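Choline dehydrogenase and related flavoproteins (Aspergillus oryzae, PDB 3Q9T) is a formate oxidase of the glucose-methanol-choline oxidoreductase family, a flavoenzyme that carries 8-formyl-FAD at its catalytic site and oxidises formate. Local coordinates at residues F99-G104 with C200-R205; A133-D138 with I155-A160. One frame throughout, in Å; residues are numbered along the deposited sequence.

How the contacts relate
Both contacts belong to one mixed sheet, and their centres lie about 8 Å apart. Strand 195-204 pairs antiparallel with strand 155-159 of contact 2 and also with strand 100-101, the latter pairing being contact 1; Asp201 N lies 2.8 Å from Ser158 O, a probable hydrogen bond between the two. Farther along, the ring of Tyr204 stacks on that of His136. Contact 1 touches the flavin directly through Thr100, whereas in contact 2 the side chain of Ile157 stays about 10 Å from the cofactor. Trp101 bridges them, its side chain reaching Ala133 and Ile157. Along the chain, contact 2 falls between the two segments of contact 1.

Contact 1: F99-G104 with C200-R205; sequences FTWVPG and CDTIYR. With FAY ([(2R,3S,4R,5R)-5-(6-amino-9H-purin-9-yl)-3,4-dihydroxytetrahydrofuran-2-yl]methyl (2R,3S,4S)-5-(8-formyl-7-methyl-2,4-dioxo-3,4-dihydrobenzo[g]pteridin-10(2H)-yl)-2,3,4-trihydroxypentyl dihydrogen diphosphate), chain D.
Thr100 meets the pyrimidine end of the flavin with its backbone: N3 of FAY donates to Thr100 O over 3.0 Å, and Thr100 N gives a weak bond, 3.4 Å long, to FAY O4. Gln555 also donates to Thr100 O, so this carbonyl takes two N-H groups. Behind it, residues 99-101 lie antiparallel to 200-202, with Thr100 and Asp201 as a non-hydrogen-bonded pair. Phe99 O receives Thr202 N at 2.7 Å, in the carbonyl plane and on a lone pair. Trp101 N reaches Cys200 O at 3.0 Å, but from above the carbonyl plane.

On the side of Thr100 and Asp201, a water joins the two side chains, donating to Asp201 OD2 and meeting Thr100 OG1. A second water links the two backbones, donating to Trp101 O and accepting from Cys200 N. The Phe99 ring is covered on one face by Ile203, whose terminal CD1 stands 3.6 Å from the ring centroid in a CH-pi contact, displaced toward the rim near CG. Ile203 CG1 follows, 3.4 Å from Phe99 CD1.

Trp101 turns CG anti to the backbone N (chi1 -180°), and the far end of the indole heads away from 200-205; CE3 of that ring is met by the methyl CG2 of Thr202 at 3.5 Å. An inverse gamma turn is centred on Thr202, whose OG1 takes the crowded rotamer position, close to Phe99 O and hydrogen-bonded to Gln555. Thus Gln555, itself at the start of helix 555-572, ties both segments together. This short strand pairing beside the N3 and O4 side of the flavin pyrimidine belongs to the FAD site of this GMC oxidoreductase; here the backbone of Thr100 accepts from flavin N3 and bonds only weakly to O4.

Contact 2: A133-D138 with I155-A160; sequences ATYHDD and IPISHA
Three backbone hydrogen bonds join strands 133-136 and 155-159 in parallel. Thr134 N donates to Ile155 O, Ile157 N to Thr134 O, and His136 N to Ile157 O. The middle bond is the straightest, 172° at the hydrogen, while the last, 2.9 Å from His136 N to Ile157 O, arrives nearly along the C=O axis.

The close packing is on the face bearing Ala133, Tyr135, Ile155 and Ile157. Ile157 places CG1 in the crowded position between backbone N and carbonyl carbon (chi1 73°), so that its CG2 touches Ala133 CB at 3.7 Å and its CD1 comes to the edge of the Tyr135 ring, 4.0 Å from CD1 of that tyrosine. Tyr135 has CG anti to the backbone N, and its ring extends to His159. The two rings meet rim to rim with planes at 80°, with Tyr135 OH 3.0 Å from His159 ND1.

The other face is looser. His136 and Pro156 run alongside each other in the same direction, with His136 NE2 4.2 Å from Pro156 CB; both are partly exposed. Near His136 and Ser158 the direct bonding gives way to water bridges: one molecule donates to His136 O and accepts from His159 N, and it also binds His159 ND1 at 2.6 Å. Another accepts from Asp138 N and donates to Ser158 OG. That hydroxyl, anti to the backbone N, gives its own proton to His159 O, on a lone pair.

Tyr142 stacks on His159, and Ser209 OG is hydrogen-bonded to Pro156 O. Strand 133-136 follows helix 122-131 after Ser132, and strand 155-159 lies between it and strand 195-204.

Contact 1: F99-G104 with C200-R205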
loop_
_atom_site.group_PDB
_atom_site.type_symbol
_atom_site.label_atom_id
_atom_site.label_comp_id
_atom_site.label_asym_id
_atom_site.label_seq_id
_atom_site.Cartn_x
_atom_site.Cartn_y
_atom_site.Cartn_z
ATOM N N PHE A 99 21.771 14.085 -7.738
ATOM C CA PHE A 99 22.893 14.998 -7.969
ATOM C C PHE A 99 22.923 16.297 -7.181
ATOM O O PHE A 99 24.007 16.823 -6.928
ATOM C CB PHE A 99 23.021 15.313 -9.463
ATOM C CG PHE A 99 22.952 14.116 -10.326
ATOM C CD1 PHE A 99 24.024 13.220 -10.382
ATOM C CD2 PHE A 99 21.828 13.862 -11.090
ATOM C CE1 PHE A 99 23.974 12.092 -11.201
ATOM C CE2 PHE A 99 21.767 12.727 -11.903
ATOM C CZ PHE A 99 22.847 11.839 -11.944
ATOM N N THR A 100 21.756 16.825 -6.820
ATOM C CA THR A 100 21.694 18.127 -6.166
ATOM C C THR A 100 22.613 18.208 -4.951
ATOM O O THR A 100 22.717 17.272 -4.156
ATOM C CB THR A 100 20.279 18.534 -5.758
ATOM O OG1 THR A 100 19.343 18.141 -6.773
ATOM C CG2 THR A 100 20.216 20.049 -5.592
ATOM N N TRP A 101 23.300 19.339 -4.843
ATOM C CA TRP A 101 24.305 19.546 -3.812
ATOM C C TRP A 101 23.970 20.830 -3.100
ATOM O O TRP A 101 24.186 21.919 -3.641
ATOM C CB TRP A 101 25.679 19.644 -4.445
ATOM C CG TRP A 101 26.815 19.849 -3.480
ATOM C CD1 TRP A 101 27.330 21.039 -3.069
ATOM C CD2 TRP A 101 27.609 18.828 -2.848
ATOM N NE1 TRP A 101 28.387 20.829 -2.215
ATOM C CE2 TRP A 101 28.580 19.482 -2.062
ATOM C CE3 TRP A 101 27.583 17.428 -2.865
ATOM C CZ2 TRP A 101 29.514 18.788 -1.299
ATOM C CZ3 TRP A 101 28.510 16.739 -2.108
ATOM C CH2 TRP A 101 29.467 17.418 -1.333
ATOM N N VAL A 102 23.456 20.688 -1.880
ATOM C CA VAL A 102 22.900 21.799 -1.136
ATOM C C VAL A 102 22.977 21.449 0.353
ATOM O O VAL A 102 22.572 20.371 0.752
ATOM C CB VAL A 102 21.447 22.088 -1.615
ATOM C CG1 VAL A 102 20.604 20.807 -1.568
ATOM C CG2 VAL A 102 20.803 23.206 -0.809
ATOM N N PRO A 103 23.558 22.341 1.172
ATOM C CA PRO A 103 23.821 21.992 2.571
ATOM C C PRO A 103 22.614 22.085 3.496
ATOM O O PRO A 103 22.403 21.161 4.287
ATOM C CB PRO A 103 24.862 23.035 2.998
ATOM C CG PRO A 103 24.532 24.232 2.158
ATOM C CD PRO A 103 24.136 23.648 0.811
ATOM N N GLY A 104 21.862 23.184 3.425
ATOM C CA GLY A 104 20.799 23.428 4.375
ATOM C C GLY A 104 20.958 24.714 5.175
ATOM O O GLY A 104 21.901 25.476 4.983
ATOM N N CYS A 200 23.604 23.604 -7.671
ATOM C CA CYS A 200 24.815 22.874 -8.015
ATOM C C CYS A 200 24.573 21.376 -7.957
ATOM O O CYS A 200 23.594 20.922 -7.385
ATOM C CB CYS A 200 25.965 23.249 -7.088
ATOM S SG CYS A 200 26.481 24.955 -7.269
ATOM N N ASP A 201 25.487 20.614 -8.533
ATOM C CA ASP A 201 25.256 19.208 -8.724
ATOM C C ASP A 201 26.532 18.409 -8.613
ATOM O O ASP A 201 27.612 18.919 -8.898
ATOM C CB ASP A 201 24.652 18.985 -10.101
ATOM C CG ASP A 201 23.209 19.386 -10.162
ATOM O OD1 ASP A 201 22.911 20.471 -10.703
ATOM O OD2 ASP A 201 22.373 18.609 -9.650
ATOM N N THR A 202 26.398 17.145 -8.224
ATOM C CA THR A 202 27.521 16.207 -8.294
ATOM C C THR A 202 27.625 15.666 -9.722
ATOM O O THR A 202 27.612 14.443 -9.962
ATOM C CB THR A 202 27.413 15.071 -7.259
ATOM O OG1 THR A 202 26.079 14.533 -7.260
ATOM C CG2 THR A 202 27.767 15.600 -5.849
ATOM N N ILE A 203 27.713 16.609 -10.658
ATOM C CA ILE A 203 27.939 16.325 -12.075
ATOM C C ILE A 203 29.024 17.275 -12.596
ATOM O O ILE A 203 29.068 18.449 -12.216
ATOM C CB ILE A 203 26.649 16.523 -12.892
ATOM C CG1 ILE A 203 25.546 15.568 -12.381
ATOM C CG2 ILE A 203 26.924 16.309 -14.374
ATOM C CD1 ILE A 203 24.159 15.843 -12.922
ATOM N N TYR A 204 29.915 16.765 -13.439
ATOM C CA TYR A 204 30.920 17.608 -14.076
ATOM C C TYR A 204 31.328 16.999 -15.399
ATOM O O TYR A 204 31.590 15.793 -15.487
ATOM C CB TYR A 204 32.137 17.822 -13.175
ATOM C CG TYR A 204 33.153 18.801 -13.727
ATOM C CD1 TYR A 204 32.776 20.088 -14.094
ATOM C CD2 TYR A 204 34.494 18.448 -13.864
ATOM C CE1 TYR A 204 33.695 20.991 -14.600
ATOM C CE2 TYR A 204 35.426 19.346 -14.368
ATOM C CZ TYR A 204 35.018 20.615 -14.730
ATOM O OH TYR A 204 35.928 21.516 -15.219
ATOM N N ARG A 205 31.374 17.839 -16.427
ATOM C CA ARG A 205 31.562 17.363 -17.787
ATOM C C ARG A 205 30.685 16.153 -18.029
ATOM O O ARG A 205 31.166 15.123 -18.509
ATOM C CB ARG A 205 33.029 17.010 -18.025
ATOM C CG ARG A 205 33.944 18.227 -18.145
ATOM C CD ARG A 205 35.395 17.788 -18.169
ATOM N NE ARG A 205 36.150 18.380 -19.271
ATOM C CZ ARG A 205 36.305 17.823 -20.471
ATOM N NH1 ARG A 205 35.750 16.646 -20.748
ATOM N NH2 ARG A 205 37.018 18.447 -21.402
HETATM P P FAY D . 24.854 6.983 3.107
HETATM N N1 FAY D . 20.510 13.626 -1.811
HETATM C C2 FAY D . 20.927 14.810 -2.415
HETATM O O2 FAY D . 21.659 15.584 -1.809
HETATM N N3 FAY D . 20.936 14.904 -3.790
HETATM C C4 FAY D . 20.047 14.143 -4.508
HETATM O O4 FAY D . 19.510 14.671 -5.499
HETATM N N5 FAY D . 18.730 12.156 -4.611
HETATM C C6 FAY D . 17.872 10.001 -4.987
HETATM C C7 FAY D . 17.730 8.671 -4.633
HETATM C C8 FAY D . 18.274 8.218 -3.427
HETATM O O8 FAY D . 18.905 6.304 -2.232
HETATM C C9 FAY D . 19.060 9.085 -2.656
HETATM P PA FAY D . 24.563 4.814 1.313
HETATM C "C1'" FAY D . 20.461 10.909 -0.825
HETATM C C10 FAY D . 19.819 12.687 -2.540
HETATM N N10 FAY D . 19.742 11.364 -2.097
HETATM N N1A FAY D . 26.234 -5.761 3.540
HETATM O O1A FAY D . 23.345 4.088 0.848
HETATM C C1B FAY D . 26.080 -0.887 1.594
HETATM O O1P FAY D . 26.362 6.914 3.139
HETATM C "C2'" FAY D . 21.949 10.582 -1.090
HETATM O "O2'" FAY D . 22.010 9.833 -2.250
HETATM C C2A FAY D . 27.193 -5.129 2.772
HETATM O O2A FAY D . 25.105 5.795 0.318
HETATM C C2B FAY D . 25.180 -0.367 0.487
HETATM O O2B FAY D . 25.233 -1.151 -0.691
HETATM O O2P FAY D . 24.293 7.305 4.480
HETATM C "C3'" FAY D . 22.868 9.921 -0.009
HETATM O "O3'" FAY D . 23.777 8.936 -0.494
HETATM N N3A FAY D . 26.997 -3.830 2.332
HETATM C C3B FAY D . 25.762 1.010 0.253
HETATM O O3B FAY D . 26.874 0.889 -0.598
HETATM O O3P FAY D . 24.252 5.546 2.694
HETATM C "C4'" FAY D . 22.154 9.322 1.176
HETATM O "O4'" FAY D . 21.256 10.329 1.636
HETATM C C4A FAY D . 25.856 -3.174 2.663
HETATM C C4B FAY D . 26.288 1.412 1.609
HETATM O O4B FAY D . 26.327 0.237 2.401
HETATM C C4X FAY D . 19.482 13.026 -3.864
HETATM C "C5'" FAY D . 23.162 8.894 2.270
HETATM O "O5'" FAY D . 24.261 8.017 1.981
HETATM C C5A FAY D . 24.882 -3.792 3.444
HETATM C C5B FAY D . 25.416 2.476 2.248
HETATM O O5B FAY D . 25.709 3.703 1.627
HETATM C C5X FAY D . 18.466 10.902 -4.107
HETATM C C6A FAY D . 25.066 -5.101 3.883
HETATM N N6A FAY D . 24.088 -5.730 4.549
HETATM N N7A FAY D . 23.872 -2.915 3.619
HETATM C C7M FAY D . 16.826 7.804 -5.476
HETATM C C8A FAY D . 24.175 -1.760 2.988
HETATM C C8M FAY D . 18.452 6.758 -3.259
HETATM C C9A FAY D . 19.127 10.444 -2.955
HETATM N N9A FAY D . 25.392 -1.910 2.390
HETATM O O HOH W 1 19.911 19.073 -9.509
HETATM O O HOH W 2 22.662 23.627 -4.970
#

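Contact 2: A133-D138 with I155-A160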
loop_
_atom_site.group_PDB
_atom_site.type_symbol
_atom_site.label_atom_id
_atom_site.label_comp_id
_atom_site.label_asym_id
_atom_site.label_seq_id
_atom_site.Cartn_x
_atom_site.Cartn_y
_atom_site.Cartn_z
ATOM N N ALA A 133 34.329 18.478 -1.981
ATOM C CA ALA A 133 34.060 18.967 -3.324
ATOM C C ALA A 133 35.198 19.813 -3.893
ATOM O O ALA A 133 35.861 20.558 -3.163
ATOM C CB ALA A 133 32.751 19.791 -3.324
ATOM N N THR A 134 35.399 19.690 -5.203
ATOM C CA THR A 134 36.111 20.703 -5.959
ATOM C C THR A 134 35.118 21.385 -6.891
ATOM O O THR A 134 34.618 20.767 -7.840
ATOM C CB THR A 134 37.260 20.126 -6.783
ATOM O OG1 THR A 134 38.268 19.603 -5.905
ATOM C CG2 THR A 134 37.883 21.220 -7.650
ATOM N N TYR A 135 34.825 22.651 -6.604
ATOM C CA TYR A 135 33.915 23.474 -7.417
ATOM C C TYR A 135 34.503 23.889 -8.766
ATOM O O TYR A 135 35.661 24.336 -8.841
ATOM C CB TYR A 135 33.558 24.742 -6.626
ATOM C CG TYR A 135 32.639 25.733 -7.307
ATOM C CD1 TYR A 135 31.257 25.525 -7.338
ATOM C CD2 TYR A 135 33.141 26.911 -7.872
ATOM C CE1 TYR A 135 30.392 26.451 -7.944
ATOM C CE2 TYR A 135 32.287 27.849 -8.483
ATOM C CZ TYR A 135 30.911 27.612 -8.510
ATOM O OH TYR A 135 30.053 28.522 -9.101
ATOM N N HIS A 136 33.687 23.771 -9.816
ATOM C CA HIS A 136 33.983 24.344 -11.137
ATOM C C HIS A 136 32.885 25.302 -11.626
ATOM O O HIS A 136 31.705 25.107 -11.334
ATOM C CB HIS A 136 34.139 23.252 -12.186
ATOM C CG HIS A 136 35.124 22.194 -11.820
ATOM N ND1 HIS A 136 36.425 22.206 -12.267
ATOM C CD2 HIS A 136 34.994 21.075 -11.066
ATOM C CE1 HIS A 136 37.060 21.147 -11.798
ATOM N NE2 HIS A 136 36.215 20.445 -11.065
ATOM N N ASP A 137 33.287 26.317 -12.391
ATOM C CA ASP A 137 32.366 27.209 -13.102
ATOM C C ASP A 137 33.008 27.522 -14.450
ATOM O O ASP A 137 33.401 28.656 -14.703
ATOM C CB ASP A 137 32.123 28.486 -12.281
ATOM C CG ASP A 137 31.093 29.445 -12.914
ATOM O OD1 ASP A 137 30.557 29.183 -14.017
ATOM O OD2 ASP A 137 30.834 30.497 -12.288
ATOM N N ASP A 138 33.153 26.501 -15.298
ATOM C CA ASP A 138 33.776 26.677 -16.619
ATOM C C ASP A 138 33.155 27.811 -17.448
ATOM O O ASP A 138 33.872 28.671 -17.940
ATOM C CB ASP A 138 33.764 25.377 -17.447
ATOM C CG ASP A 138 34.621 24.266 -16.835
ATOM O OD1 ASP A 138 35.377 24.546 -15.893
ATOM O OD2 ASP A 138 34.537 23.103 -17.303
ATOM N N ILE A 155 35.337 15.082 -5.228
ATOM C CA ILE A 155 34.016 15.067 -5.856
ATOM C C ILE A 155 33.739 16.339 -6.642
ATOM O O ILE A 155 33.388 17.367 -6.055
ATOM C CB ILE A 155 32.904 14.857 -4.820
ATOM C CG1 ILE A 155 33.044 13.463 -4.211
ATOM C CG2 ILE A 155 31.526 15.020 -5.462
ATOM C CD1 ILE A 155 33.005 13.501 -2.769
ATOM N N PRO A 156 33.905 16.271 -7.978
ATOM C CA PRO A 156 33.704 17.448 -8.823
ATOM C C PRO A 156 32.241 17.899 -8.803
ATOM O O PRO A 156 31.333 17.092 -9.003
ATOM C CB PRO A 156 34.102 16.952 -10.217
ATOM C CG PRO A 156 34.926 15.695 -9.959
ATOM C CD PRO A 156 34.297 15.091 -8.770
ATOM N N ILE A 157 32.029 19.180 -8.521
ATOM C CA ILE A 157 30.696 19.759 -8.477
ATOM C C ILE A 157 30.674 21.034 -9.293
ATOM O O ILE A 157 31.690 21.741 -9.428
ATOM C CB ILE A 157 30.283 20.160 -7.043
ATOM C CG1 ILE A 157 31.055 21.413 -6.606
ATOM C CG2 ILE A 157 30.468 18.996 -6.079
ATOM C CD1 ILE A 157 30.443 22.142 -5.435
ATOM N N SER A 158 29.495 21.352 -9.803
ATOM C CA SER A 158 29.313 22.547 -10.608
ATOM C C SER A 158 27.850 22.931 -10.566
ATOM O O SER A 158 26.993 22.076 -10.332
ATOM C CB SER A 158 29.729 22.260 -12.056
ATOM O OG SER A 158 29.410 23.345 -12.901
ATOM N N HIS A 159 27.557 24.210 -10.770
ATOM C CA HIS A 159 26.200 24.596 -11.100
ATOM C C HIS A 159 25.799 23.711 -12.259
ATOM O O HIS A 159 26.659 23.297 -13.042
ATOM C CB HIS A 159 26.140 26.055 -11.519
ATOM C CG HIS A 159 26.207 27.005 -10.370
ATOM N ND1 HIS A 159 27.397 27.416 -9.811
ATOM C CD2 HIS A 159 25.226 27.592 -9.647
ATOM C CE1 HIS A 159 27.145 28.237 -8.807
ATOM N NE2 HIS A 159 25.834 28.358 -8.687
ATOM N N ALA A 160 24.511 23.387 -12.347
ATOM C CA ALA A 160 24.027 22.551 -13.440
ATOM C C ALA A 160 24.621 23.048 -14.754
ATOM O O ALA A 160 24.658 24.258 -15.008
ATOM C CB ALA A 160 22.498 22.574 -13.501
HETATM O O HOH W 3 29.236 26.447 -11.380
HETATM O O HOH W 4 31.551 24.133 -14.666
#